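Local coordinates for protein TetR-family transcriptional regulator (Pectobacterium atrosepticum, PDB 2HYT) that probably binds DNA at cis-regulatory sites through a helix-turn-helix motif and controls transcription as a two-chain TetR-family regulator, at residues L135-N138 with L139-G143; D84-E87 with G88-C91. All blocks are in the same frame, centred on the assembly; numbering follows the deposited sequence.

Contact 1: L135-N138 with L139-G143; sequences LIDN and LIRQG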
ATOM      1  N   LEU A 135      -1.263   1.069  20.279  1.00 16.98           N
ATOM      2  CA  LEU A 135      -2.660   0.846  20.626  1.00 18.37           C
ATOM      3  C   LEU A 135      -3.023  -0.667  20.741  1.00 18.65           C
ATOM      4  O   LEU A 135      -3.676  -1.107  21.665  1.00 16.32           O
ATOM      5  CB  LEU A 135      -3.544   1.581  19.619  1.00 16.78           C
ATOM      6  CG  LEU A 135      -5.055   1.438  19.829  1.00 19.32           C
ATOM      7  CD1 LEU A 135      -5.485   1.879  21.220  1.00 23.67           C
ATOM      8  CD2 LEU A 135      -5.805   2.264  18.741  1.00 21.27           C
ATOM      9  N   ILE A 136      -2.657  -1.454  19.728  1.00 18.57           N
ATOM     10  CA  ILE A 136      -2.880  -2.897  19.762  1.00 17.00           C
ATOM     11  C   ILE A 136      -2.248  -3.559  20.977  1.00 17.00           C
ATOM     12  O   ILE A 136      -2.879  -4.388  21.605  1.00 17.45           O
ATOM     13  CB  ILE A 136      -2.410  -3.541  18.435  1.00 17.08           C
ATOM     14  CG1 ILE A 136      -3.290  -3.033  17.322  1.00 20.32           C
ATOM     15  CG2 ILE A 136      -2.419  -5.050  18.534  1.00 19.34           C
ATOM     16  CD1 ILE A 136      -4.746  -3.504  17.431  1.00 25.58           C
ATOM     17  N   ASP A 137      -1.006  -3.220  21.281  1.00 16.35           N
ATOM     18  CA  ASP A 137      -0.276  -3.743  22.452  0.50 16.61           C
ATOM     19  C   ASP A 137      -1.106  -3.498  23.713  1.00 15.12           C
ATOM     20  O   ASP A 137      -1.332  -4.397  24.525  1.00 16.48           O
ATOM     21  CB  ASP A 137       1.083  -3.041  22.528  0.50 18.56           C
ATOM     22  CG  ASP A 137       1.975  -3.576  23.615  0.50 21.69           C
ATOM     23  OD1 ASP A 137       1.653  -3.331  24.794  0.50 15.71           O
ATOM     24  OD2 ASP A 137       3.037  -4.174  23.288  0.50 18.70           O
ATOM     25  N   ASN A 138      -1.566  -2.253  23.855  1.00 15.75           N
ATOM     26  CA  ASN A 138      -2.433  -1.887  24.967  1.00 16.08           C
ATOM     27  C   ASN A 138      -3.684  -2.765  25.047  1.00 13.81           C
ATOM     28  O   ASN A 138      -4.001  -3.291  26.135  1.00 15.84           O
ATOM     29  CB  ASN A 138      -2.766  -0.401  24.913  1.00 16.88           C
ATOM     30  CG  ASN A 138      -3.779   0.027  25.947  1.00 17.56           C
ATOM     31  OD1 ASN A 138      -4.958  -0.214  25.793  1.00 20.03           O
ATOM     32  ND2 ASN A 138      -3.308   0.597  27.038  1.00 17.99           N
ATOM     33  N   LEU A 139      -4.397  -2.931  23.939  1.00 16.47           N
ATOM     34  CA  LEU A 139      -5.632  -3.712  23.917  1.00 17.11           C
ATOM     35  C   LEU A 139      -5.398  -5.187  24.173  1.00 17.71           C
ATOM     36  O   LEU A 139      -6.235  -5.869  24.777  1.00 18.60           O
ATOM     37  CB  LEU A 139      -6.327  -3.543  22.562  1.00 15.62           C
ATOM     38  CG  LEU A 139      -6.894  -2.136  22.297  1.00 17.71           C
ATOM     39  CD1 LEU A 139      -7.237  -1.944  20.809  1.00 21.86           C
ATOM     40  CD2 LEU A 139      -8.149  -1.879  23.166  1.00 23.68           C
ATOM     41  N   ILE A 140      -4.252  -5.694  23.711  1.00 15.37           N
ATOM     42  CA  ILE A 140      -3.894  -7.082  24.047  1.00 17.67           C
ATOM     43  C   ILE A 140      -3.601  -7.228  25.548  1.00 17.92           C
ATOM     44  O   ILE A 140      -4.090  -8.153  26.219  1.00 17.39           O
ATOM     45  CB  ILE A 140      -2.733  -7.595  23.178  1.00 16.77           C
ATOM     46  CG1 ILE A 140      -3.211  -7.759  21.747  1.00 16.82           C
ATOM     47  CG2 ILE A 140      -2.262  -8.975  23.751  1.00 18.78           C
ATOM     48  CD1 ILE A 140      -2.066  -7.857  20.705  1.00 19.26           C
ATOM     49  N   ARG A 141      -2.831  -6.292  26.099  1.00 15.92           N
ATOM     50  CA  ARG A 141      -2.544  -6.307  27.520  1.00 15.94           C
ATOM     51  C   ARG A 141      -3.825  -6.230  28.365  1.00 14.66           C
ATOM     52  O   ARG A 141      -3.919  -6.911  29.376  1.00 17.44           O
ATOM     53  CB  ARG A 141      -1.606  -5.148  27.875  1.00 16.29           C
ATOM     54  CG  ARG A 141      -0.163  -5.356  27.434  1.00 17.76           C
ATOM     55  CD  ARG A 141       0.654  -4.180  27.813  1.00 20.79           C
ATOM     56  NE  ARG A 141       2.030  -4.316  27.354  1.00 18.82           N
ATOM     57  CZ  ARG A 141       3.025  -4.741  28.110  1.00 20.74           C
ATOM     58  NH1 ARG A 141       2.810  -5.097  29.363  1.00 19.52           N
ATOM     59  NH2 ARG A 141       4.239  -4.835  27.602  1.00 24.90           N
ATOM     60  N   GLN A 142      -4.802  -5.442  27.935  1.00 16.33           N
ATOM     61  CA  GLN A 142      -6.096  -5.323  28.610  1.00 15.86           C
ATOM     62  C   GLN A 142      -6.970  -6.579  28.524  1.00 21.03           C
ATOM     63  O   GLN A 142      -7.979  -6.702  29.280  1.00 20.65           O
ATOM     64  CB  GLN A 142      -6.888  -4.150  28.027  1.00 15.86           C
ATOM     65  CG  GLN A 142      -6.379  -2.779  28.330  1.00 16.82           C
ATOM     66  CD  GLN A 142      -7.423  -1.700  28.145  1.00 17.52           C
ATOM     67  OE1 GLN A 142      -8.528  -1.794  28.720  1.00 23.97           O
ATOM     68  NE2 GLN A 142      -7.069  -0.630  27.431  1.00 16.97           N
ATOM     69  N   GLY A 143      -6.597  -7.522  27.665  1.00 18.96           N
ATOM     70  CA  GLY A 143      -7.406  -8.714  27.427  1.00 19.37           C
ATOM     71  C   GLY A 143      -8.599  -8.449  26.542  1.00 20.15           C
ATOM     72  O   GLY A 143      -9.510  -9.300  26.458  1.00 21.57           O
TER
HETATM   73  O   HOH W   1       5.032  -4.175  24.882  1.00 38.27           O

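Contact 2: D84-E87 with G88-C91; sequences DDWE and GFRC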
ATOM      1  N   ASP A  84     -14.195   4.100  26.131  1.00 32.62           N
ATOM      2  CA  ASP A  84     -14.005   2.647  26.020  1.00 28.62           C
ATOM      3  C   ASP A  84     -12.897   2.419  24.986  1.00 25.00           C
ATOM      4  O   ASP A  84     -12.994   2.938  23.907  1.00 22.53           O
ATOM      5  CB  ASP A  84     -15.277   1.972  25.532  1.00 27.24           C
ATOM      6  CG  ASP A  84     -15.107   0.490  25.396  1.00 30.46           C
ATOM      7  OD1 ASP A  84     -15.062  -0.195  26.423  1.00 32.92           O
ATOM      8  OD2 ASP A  84     -14.936   0.003  24.278  1.00 29.97           O
ATOM      9  N   ASP A  85     -11.863   1.665  25.320  1.00 21.52           N
ATOM     10  CA  ASP A  85     -10.712   1.616  24.439  1.00 23.47           C
ATOM     11  C   ASP A  85     -10.975   0.839  23.143  1.00 21.08           C
ATOM     12  O   ASP A  85     -10.426   1.195  22.083  1.00 21.96           O
ATOM     13  CB  ASP A  85      -9.495   1.124  25.174  1.00 25.95           C
ATOM     14  CG  ASP A  85      -9.104   2.075  26.333  1.00 31.74           C
ATOM     15  OD1 ASP A  85      -9.387   3.288  26.219  1.00 41.84           O
ATOM     16  OD2 ASP A  85      -8.590   1.599  27.344  1.00 33.45           O
ATOM     17  N   TRP A  86     -11.816  -0.181  23.219  1.00 19.51           N
ATOM     18  CA  TRP A  86     -12.185  -0.895  21.985  1.00 18.62           C
ATOM     19  C   TRP A  86     -12.961   0.027  21.049  1.00 18.42           C
ATOM     20  O   TRP A  86     -12.671   0.097  19.839  1.00 19.22           O
ATOM     21  CB  TRP A  86     -13.017  -2.133  22.278  1.00 20.71           C
ATOM     22  CG  TRP A  86     -13.469  -2.815  21.035  1.00 21.42           C
ATOM     23  CD1 TRP A  86     -14.760  -2.961  20.617  1.00 25.02           C
ATOM     24  CD2 TRP A  86     -12.650  -3.439  20.027  1.00 22.36           C
ATOM     25  NE1 TRP A  86     -14.795  -3.626  19.415  1.00 23.73           N
ATOM     26  CE2 TRP A  86     -13.519  -3.938  19.032  1.00 22.03           C
ATOM     27  CE3 TRP A  86     -11.292  -3.644  19.880  1.00 22.21           C
ATOM     28  CZ2 TRP A  86     -13.051  -4.617  17.890  1.00 23.26           C
ATOM     29  CZ3 TRP A  86     -10.832  -4.307  18.752  1.00 24.37           C
ATOM     30  CH2 TRP A  86     -11.719  -4.813  17.789  1.00 24.03           C
ATOM     31  N   GLU A  87     -13.915   0.772  21.591  1.00 17.05           N
ATOM     32  CA  GLU A  87     -14.699   1.694  20.760  0.50 20.47           C
ATOM     33  C   GLU A  87     -13.811   2.818  20.238  1.00 19.17           C
ATOM     34  O   GLU A  87     -13.984   3.273  19.121  1.00 19.76           O
ATOM     35  CB  GLU A  87     -15.905   2.239  21.528  0.50 21.66           C
ATOM     36  CG  GLU A  87     -16.898   1.169  21.955  0.50 27.54           C
ATOM     37  CD  GLU A  87     -17.549   0.439  20.791  0.50 31.48           C
ATOM     38  OE1 GLU A  87     -17.718   1.039  19.713  0.50 40.61           O
ATOM     39  OE2 GLU A  87     -17.897  -0.738  20.968  0.50 36.33           O
ATOM     40  N   GLY A  88     -12.824   3.235  21.027  1.00 18.54           N
ATOM     41  CA  GLY A  88     -11.890   4.233  20.570  1.00 19.86           C
ATOM     42  C   GLY A  88     -11.054   3.729  19.384  1.00 19.66           C
ATOM     43  O   GLY A  88     -10.714   4.477  18.456  1.00 17.63           O
ATOM     44  N   PHE A  89     -10.689   2.457  19.429  1.00 18.61           N
ATOM     45  CA  PHE A  89      -9.934   1.835  18.335  1.00 19.16           C
ATOM     46  C   PHE A  89     -10.802   1.749  17.080  1.00 17.43           C
ATOM     47  O   PHE A  89     -10.338   2.105  15.997  1.00 18.92           O
ATOM     48  CB  PHE A  89      -9.450   0.440  18.791  1.00 20.27           C
ATOM     49  CG  PHE A  89      -9.088  -0.476  17.658  1.00 22.35           C
ATOM     50  CD1 PHE A  89      -7.898  -0.353  17.035  1.00 29.38           C
ATOM     51  CD2 PHE A  89      -9.953  -1.482  17.246  1.00 22.49           C
ATOM     52  CE1 PHE A  89      -7.545  -1.217  16.000  1.00 22.09           C
ATOM     53  CE2 PHE A  89      -9.610  -2.343  16.234  1.00 24.21           C
ATOM     54  CZ  PHE A  89      -8.387  -2.201  15.593  1.00 23.89           C
ATOM     55  N   ARG A  90     -12.050   1.310  17.218  1.00 19.46           N
ATOM     56  CA  ARG A  90     -12.997   1.276  16.058  1.00 18.12           C
ATOM     57  C   ARG A  90     -13.159   2.676  15.504  1.00 19.97           C
ATOM     58  O   ARG A  90     -13.157   2.871  14.291  1.00 20.46           O
ATOM     59  CB  ARG A  90     -14.362   0.728  16.462  1.00 19.85           C
ATOM     60  CG  ARG A  90     -14.330  -0.773  16.779  1.00 19.70           C
ATOM     61  CD  ARG A  90     -15.717  -1.311  17.213  1.00 25.47           C
ATOM     62  NE  ARG A  90     -16.795  -0.886  16.338  1.00 30.97           N
ATOM     63  CZ  ARG A  90     -18.071  -0.756  16.684  1.00 41.66           C
ATOM     64  NH1 ARG A  90     -18.480  -1.042  17.912  1.00 47.20           N
ATOM     65  NH2 ARG A  90     -18.949  -0.332  15.782  1.00 46.59           N
ATOM     66  N   CYS A  91     -13.332   3.651  16.386  1.00 19.48           N
ATOM     67  CA  CYS A  91     -13.540   5.025  15.960  0.50 19.60           C
ATOM     68  C   CYS A  91     -12.334   5.582  15.215  1.00 19.49           C
ATOM     69  O   CYS A  91     -12.502   6.264  14.232  1.00 21.05           O
ATOM     70  CB  CYS A  91     -13.850   5.886  17.165  0.50 22.51           C
ATOM     71  SG  CYS A  91     -14.269   7.541  16.748  0.50 23.59           S
TER

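Contact 1: L135-N138 with L139-G143
Asp137 and Arg141 lie side by side on the last turns of helix 122-141, pointing the same way. Their flat groups are nearly coplanar, with the carboxylate and guanidinium planes 26° apart. Arg141 NE donates to Asp137 OD1 at 2.8 Å, on the syn side of the carboxylate, and the pair forms a salt bridge. The oxygen sits at the guanidinium edge, almost exactly in its plane. A water closes the arrangement: it donates to Asp137 OD2 at 2.6 Å and accepts from Arg141 NH2 at 2.9 Å. The carboxylate and guanidinium are thus joined twice, once directly and once through water, which should limit rotation of both. Asp137 is also present in a second conformer, so this describes one of two states. The Arg141 chain is extended from CG to NE and reaches outward past Asp137 O, leaning back toward the preceding turn.

Asn138 and Gln142 repeat the same spacing one residue on, but with amide planes at right angles. Gln142 NE2 donates to Asn138 OD1 at 2.7 Å, leaving in the plane of its own amide. The same nitrogen probably also donates to Asp85 of helix 85-98. Asn138 CG stands anti to the backbone N (chi1 174°), which brings OD1 alongside the next turn.

The apolar face is made by Ile136 and Ile140, where CG2 of Ile136 meets CD1 of Ile140 at 3.6 Å, and by Leu135 and Leu139. Phe89 of helix 85-98 packs on Leu135, Ile136 and Leu139. Gly143 N bonds back to Ile140 O at 3.0 Å, and the glycine takes positive phi (77°). This is an amphipathic helix end with i to i+4 side-chain pairs, closed by a Schellman motif.

Contact 2: D84-E87 with G88-C91
The indole of Trp86 has Phe89 CD2 and Arg90 CG over one face. Both belong to the first turns of helix 85-98, a helix of the C-terminal TetR-like region with Asp84 as its N-cap. The Phe89 ring meets the six-membered part of the indole obliquely. The ring planes are 33° apart, and Trp86 CZ3 comes within 3.3 Å of Phe89 CD2. Arg90 CG lies over the five-membered ring, 4.2 Å from its centroid, in a CH-pi contact. Arg90 CD follows and reaches 3.3 Å from Trp86 NE1. Contact with the indole is made by CG and CD, the aliphatic part of the arginine. Trp86 CG is anti to the backbone N (chi1 176°), which carries the indole along the helix toward Phe89 and Arg90. Val144, Val145 and Leu193 pack against the indole too.

At the polar end, Glu87 and Arg90 lie side by side and point the same way. Their planes are steeply inclined, 77° apart. The salt bridge runs from Glu87 OE1 to Arg90 NH1 at 2.9 Å, and the same NH1 makes a weak hydrogen bond to OE2. Bends in both chains, at the second torsion of Glu87 and the third of Arg90, bring OE1 and NH1 together. Glu87 has a second deposited conformer, so the bridge belongs to the given one. Arg90 NE has a further carboxylate partner in Glu186 of helix 174-190, which leaves the guanidinium shared between two acids.

Backbone bonds join each residue from Asp84 to Glu87 with the one four places on. The helix start is closed by the side chain of Asp84, which also forms a salt bridge with Arg197. Its OD2 accepts from Glu87 N at 3.0 Å, on the anti side of the carboxylate.

How the contacts relate
Following the chain, contact 2 comes first, at the start of helix 85-98. Helix 103-117 and most of helix 122-141 follow before contact 1 ends the latter helix. The contacts run in series and neither nest nor cross. Each is local and closes no long loop. In space their centres are about 12 Å apart, and the beginning of one helix lies against the end of the other. Gln142 NE2 probably bonds to Asp85 OD2 at 2.7 Å. Leu139 CD1 packs on Phe89 CB at 3.8 Å. Together they tie the two helices within the C-terminal TetR-like region, far from the predicted DNA-binding motif in sequence.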